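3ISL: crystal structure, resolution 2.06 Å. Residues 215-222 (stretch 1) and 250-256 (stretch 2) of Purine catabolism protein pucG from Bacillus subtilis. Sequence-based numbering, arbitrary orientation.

Stretch 1, residues 215-222: VADVIAAR
Stretch 2 250-256: DLSQLED

Stretch 1 is helical from Val 215 to Ala 220, the last turns of a helix that begins earlier in the chain. Stretch 2 opens a helix at Leu 251 that continues past Asp 256. The two axes approach to 9.9 Å, and their N-to-C directions differ by 109°. The helices cross steeply. The contact buries 237 Å² over both sides. The nearest CA atoms across the stretches are those of Ile 219 and Ser 252, 5.9 Å apart. No hydrogen bond links the stretches.

Stretch 1 has phi/psi near -65/-40 through Ala 220. Its backbone bonds include Ile 219 N to Val 215 O at 3.2 Å and Ala 220 N to Ala 216 O at 2.8 Å. Ala 221, at -63/2, leaves the helix.

Asp 250 is the N-cap of the second helix, with phi/psi -78/93 and chi1 t. Asp 250 OD2 accepts a weak capping bond from Ser 252 N at 3.1 Å, serving an amide that has no helical carbonyl before it. Asp 250 OD1 accepts from Gln 253 NE2 at 2.8 Å. Asp 250 O receives Leu 254 N at 2.9 Å.

Leu 251 starts the helix at -59/-25. Its CA-to-CB bond points toward stretch 1, and its rotamer is m, t. Leu 251 CB lies 3.7 Å from Ile 219 CD1, an apolar contact. Ile 219 is also m, t and points toward stretch 2; 81 Å² of it is covered, the largest covered area of any residue here.

Ser 252, at -66/-35 with chi1 t, also points toward stretch 1. Ile 219 CG2 sits 3.6 Å from Ser 252 N and 3.7 Å from Ser 252 CB. This is van der Waals packing against the first turn. Ser 252 OG is 4.0 Å from Arg 222 O, too far for a hydrogen bond.

Gln 253, chi1 m and chi2 t, points away from stretch 1, and its NE2 bonds Asp 250 OD1. Leu 254, also m, t, makes no contact with stretch 1.

Glu 255 returns to the interface one turn after Leu 251; Glu 255 N bonds Leu 251 O at 2.7 Å. It points toward stretch 1 with chi1 p and chi2 t. Glu 255 OE2 lies 4.5 Å from Ala 216 CB and 4.5 Å from Ile 219 CD1. These are loose contacts with methyl groups; OE2 finds its hydrogen bond elsewhere in the structure.

Asp 256, at -75/-29 with chi1 -83°, lies beyond the contact.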

ATOM      1  N   VAL A 215      12.145  20.317  -6.428  1.00 26.70           N
ATOM      2  CA  VAL A 215      12.160  18.845  -6.184  1.00 24.93           C
ATOM      3  C   VAL A 215      12.156  18.018  -7.483  1.00 23.90           C
ATOM      4  O   VAL A 215      12.953  17.081  -7.623  1.00 22.20           O
ATOM      5  CB  VAL A 215      11.079  18.360  -5.214  1.00 25.64           C
ATOM      6  CG1 VAL A 215      11.217  16.834  -4.960  1.00 23.27           C
ATOM      7  CG2 VAL A 215      11.238  19.067  -3.895  1.00 24.71           C
ATOM      8  N   ALA A 216      11.332  18.421  -8.442  1.00 23.75           N
ATOM      9  CA  ALA A 216      11.169  17.639  -9.674  1.00 25.85           C
ATOM     10  C   ALA A 216      12.470  17.654 -10.507  1.00 25.85           C
ATOM     11  O   ALA A 216      12.895  16.618 -11.000  1.00 26.55           O
ATOM     12  CB  ALA A 216       9.922  18.112 -10.532  1.00 25.47           C
ATOM     13  N   ASP A 217      13.137  18.806 -10.611  1.00 27.52           N
ATOM     14  CA  ASP A 217      14.434  18.838 -11.340  1.00 27.47           C
ATOM     15  C   ASP A 217      15.533  17.923 -10.741  1.00 27.93           C
ATOM     16  O   ASP A 217      16.321  17.346 -11.492  1.00 27.60           O
ATOM     17  CB  ASP A 217      14.942  20.277 -11.486  1.00 27.99           C
ATOM     18  CG  ASP A 217      13.995  21.129 -12.312  1.00 28.42           C
ATOM     19  OD1 ASP A 217      14.132  22.337 -12.286  1.00 31.46           O
ATOM     20  OD2 ASP A 217      13.062  20.572 -12.935  1.00 33.10           O
ATOM     21  N   VAL A 218      15.612  17.814  -9.413  1.00 26.40           N
ATOM     22  CA  VAL A 218      16.563  16.894  -8.788  1.00 26.52           C
ATOM     23  C   VAL A 218      16.183  15.437  -9.128  1.00 27.95           C
ATOM     24  O   VAL A 218      17.051  14.628  -9.362  1.00 28.44           O
ATOM     25  CB  VAL A 218      16.593  17.082  -7.258  1.00 26.60           C
ATOM     26  CG1 VAL A 218      17.309  15.900  -6.570  1.00 28.04           C
ATOM     27  CG2 VAL A 218      17.211  18.408  -6.885  1.00 25.15           C
ATOM     28  N   ILE A 219      14.880  15.129  -9.196  1.00 28.04           N
ATOM     29  CA  ILE A 219      14.412  13.789  -9.511  1.00 27.98           C
ATOM     30  C   ILE A 219      14.728  13.506 -10.988  1.00 29.46           C
ATOM     31  O   ILE A 219      15.173  12.425 -11.348  1.00 29.23           O
ATOM     32  CB  ILE A 219      12.907  13.704  -9.250  1.00 27.88           C
ATOM     33  CG1 ILE A 219      12.583  13.904  -7.753  1.00 26.08           C
ATOM     34  CG2 ILE A 219      12.356  12.409  -9.761  1.00 27.46           C
ATOM     35  CD1 ILE A 219      11.126  13.680  -7.426  1.00 25.64           C
ATOM     36  N   ALA A 220      14.519  14.498 -11.844  1.00 30.39           N
ATOM     37  CA  ALA A 220      14.804  14.313 -13.256  1.00 31.39           C
ATOM     38  C   ALA A 220      16.280  14.036 -13.479  1.00 32.23           C
ATOM     39  O   ALA A 220      16.624  13.230 -14.355  1.00 33.18           O
ATOM     40  CB  ALA A 220      14.354  15.520 -14.061  1.00 31.01           C
ATOM     41  N   ALA A 221      17.163  14.679 -12.712  1.00 33.16           N
ATOM     42  CA  ALA A 221      18.617  14.434 -12.899  1.00 34.71           C
ATOM     43  C   ALA A 221      19.024  12.964 -12.604  1.00 36.21           C
ATOM     44  O   ALA A 221      20.201  12.596 -12.735  1.00 37.18           O
ATOM     45  CB  ALA A 221      19.456  15.420 -12.108  1.00 33.41           C
ATOM     46  N   ARG A 222      18.032  12.122 -12.271  1.00 36.76           N
ATOM     47  CA  ARG A 222      18.252  10.722 -11.873  1.00 37.13           C
ATOM     48  C   ARG A 222      17.395   9.598 -12.580  1.00 36.29           C
ATOM     49  O   ARG A 222      16.321   9.825 -13.158  1.00 35.28           O
ATOM     50  CB  ARG A 222      18.085  10.583 -10.356  1.00 36.73           C
ATOM     51  CG  ARG A 222      18.964  11.484  -9.470  1.00 39.05           C
ATOM     52  CD  ARG A 222      18.610  11.211  -7.953  1.00 39.04           C
ATOM     53  NE  ARG A 222      19.126   9.902  -7.548  1.00 36.95           N
ATOM     54  CZ  ARG A 222      19.091   9.376  -6.328  1.00 37.75           C
ATOM     55  NH1 ARG A 222      18.538  10.031  -5.310  1.00 34.57           N
ATOM     56  NH2 ARG A 222      19.618   8.158  -6.139  1.00 38.26           N
ATOM     57  N   ASP A 250      10.399   5.028  -6.830  1.00 39.73           N
ATOM     58  CA  ASP A 250      11.055   5.887  -7.844  1.00 39.31           C
ATOM     59  C   ASP A 250      10.066   6.980  -8.372  1.00 39.59           C
ATOM     60  O   ASP A 250       9.281   6.720  -9.310  1.00 39.53           O
ATOM     61  CB  ASP A 250      11.638   5.024  -8.992  1.00 38.98           C
ATOM     62  CG  ASP A 250      12.506   5.850 -10.011  1.00 40.41           C
ATOM     63  OD1 ASP A 250      13.245   5.203 -10.827  1.00 32.95           O
ATOM     64  OD2 ASP A 250      12.460   7.129  -9.973  1.00 36.22           O
ATOM     65  N   LEU A 251      10.079   8.171  -7.759  1.00 38.58           N
ATOM     66  CA  LEU A 251       9.107   9.244  -8.123  1.00 39.35           C
ATOM     67  C   LEU A 251       9.187   9.664  -9.596  1.00 39.12           C
ATOM     68  O   LEU A 251       8.241  10.202 -10.147  1.00 38.81           O
ATOM     69  CB  LEU A 251       9.248  10.491  -7.204  1.00 37.85           C
ATOM     70  CG  LEU A 251       9.026  10.260  -5.711  1.00 38.43           C
ATOM     71  CD1 LEU A 251       9.022  11.574  -4.970  1.00 37.34           C
ATOM     72  CD2 LEU A 251       7.736   9.466  -5.378  1.00 40.04           C
ATOM     73  N   SER A 252      10.358   9.447 -10.200  1.00 40.12           N
ATOM     74  CA  SER A 252      10.620   9.730 -11.622  1.00 41.33           C
ATOM     75  C   SER A 252       9.806   8.827 -12.557  1.00 42.23           C
ATOM     76  O   SER A 252       9.433   9.252 -13.654  1.00 43.14           O
ATOM     77  CB  SER A 252      12.091   9.502 -11.959  1.00 40.73           C
ATOM     78  OG  SER A 252      12.315   9.974 -13.247  1.00 42.49           O
ATOM     79  N   GLN A 253       9.603   7.577 -12.131  1.00 42.23           N
ATOM     80  CA  GLN A 253       8.703   6.658 -12.805  1.00 43.47           C
ATOM     81  C   GLN A 253       7.280   6.930 -12.361  1.00 43.85           C
ATOM     82  O   GLN A 253       6.368   6.874 -13.197  1.00 44.69           O
ATOM     83  CB  GLN A 253       9.069   5.204 -12.513  1.00 43.07           C
ATOM     84  CG  GLN A 253      10.504   4.865 -12.938  1.00 42.49           C
ATOM     85  CD  GLN A 253      10.799   3.406 -12.779  1.00 43.06           C
ATOM     86  OE1 GLN A 253      10.327   2.579 -13.575  1.00 45.30           O
ATOM     87  NE2 GLN A 253      11.616   3.066 -11.774  1.00 40.16           N
ATOM     88  N   LEU A 254       7.086   7.229 -11.067  1.00 43.66           N
ATOM     89  CA  LEU A 254       5.739   7.567 -10.554  1.00 43.19           C
ATOM     90  C   LEU A 254       5.137   8.850 -11.191  1.00 43.58           C
ATOM     91  O   LEU A 254       3.899   8.954 -11.336  1.00 43.87           O
ATOM     92  CB  LEU A 254       5.709   7.591  -9.030  1.00 42.77           C
ATOM     93  CG  LEU A 254       5.651   6.128  -8.580  1.00 43.85           C
ATOM     94  CD1 LEU A 254       6.099   5.920  -7.155  1.00 42.95           C
ATOM     95  CD2 LEU A 254       4.230   5.581  -8.817  1.00 41.81           C
ATOM     96  N   GLU A 255       5.994   9.793 -11.612  1.00 42.61           N
ATOM     97  CA  GLU A 255       5.469  10.953 -12.325  1.00 42.03           C
ATOM     98  C   GLU A 255       4.959  10.650 -13.753  1.00 42.88           C
ATOM     99  O   GLU A 255       3.977  11.268 -14.194  1.00 42.77           O
ATOM    100  CB  GLU A 255       6.323  12.214 -12.187  1.00 41.07           C
ATOM    101  CG  GLU A 255       7.807  12.166 -12.390  1.00 39.63           C
ATOM    102  CD  GLU A 255       8.450  13.515 -12.032  1.00 34.43           C
ATOM    103  OE1 GLU A 255       9.080  14.179 -12.887  1.00 40.05           O
ATOM    104  OE2 GLU A 255       8.288  13.940 -10.884  1.00 31.89           O
ATOM    105  N   ASP A 256       5.581   9.684 -14.447  1.00 43.57           N
ATOM    106  CA  ASP A 256       5.133   9.248 -15.785  1.00 44.09           C
ATOM    107  C   ASP A 256       3.857   8.369 -15.649  1.00 44.35           C
ATOM    108  O   ASP A 256       3.010   8.331 -16.563  1.00 44.41           O
ATOM    109  CB  ASP A 256       6.265   8.515 -16.551  1.00 44.46           C
ATOM    110  CG  ASP A 256       7.271   9.490 -17.289  1.00 45.33           C
ATOM    111  OD1 ASP A 256       7.177  10.752 -17.239  1.00 45.81           O
ATOM    112  OD2 ASP A 256       8.191   8.960 -17.931  1.00 39.87           O
TER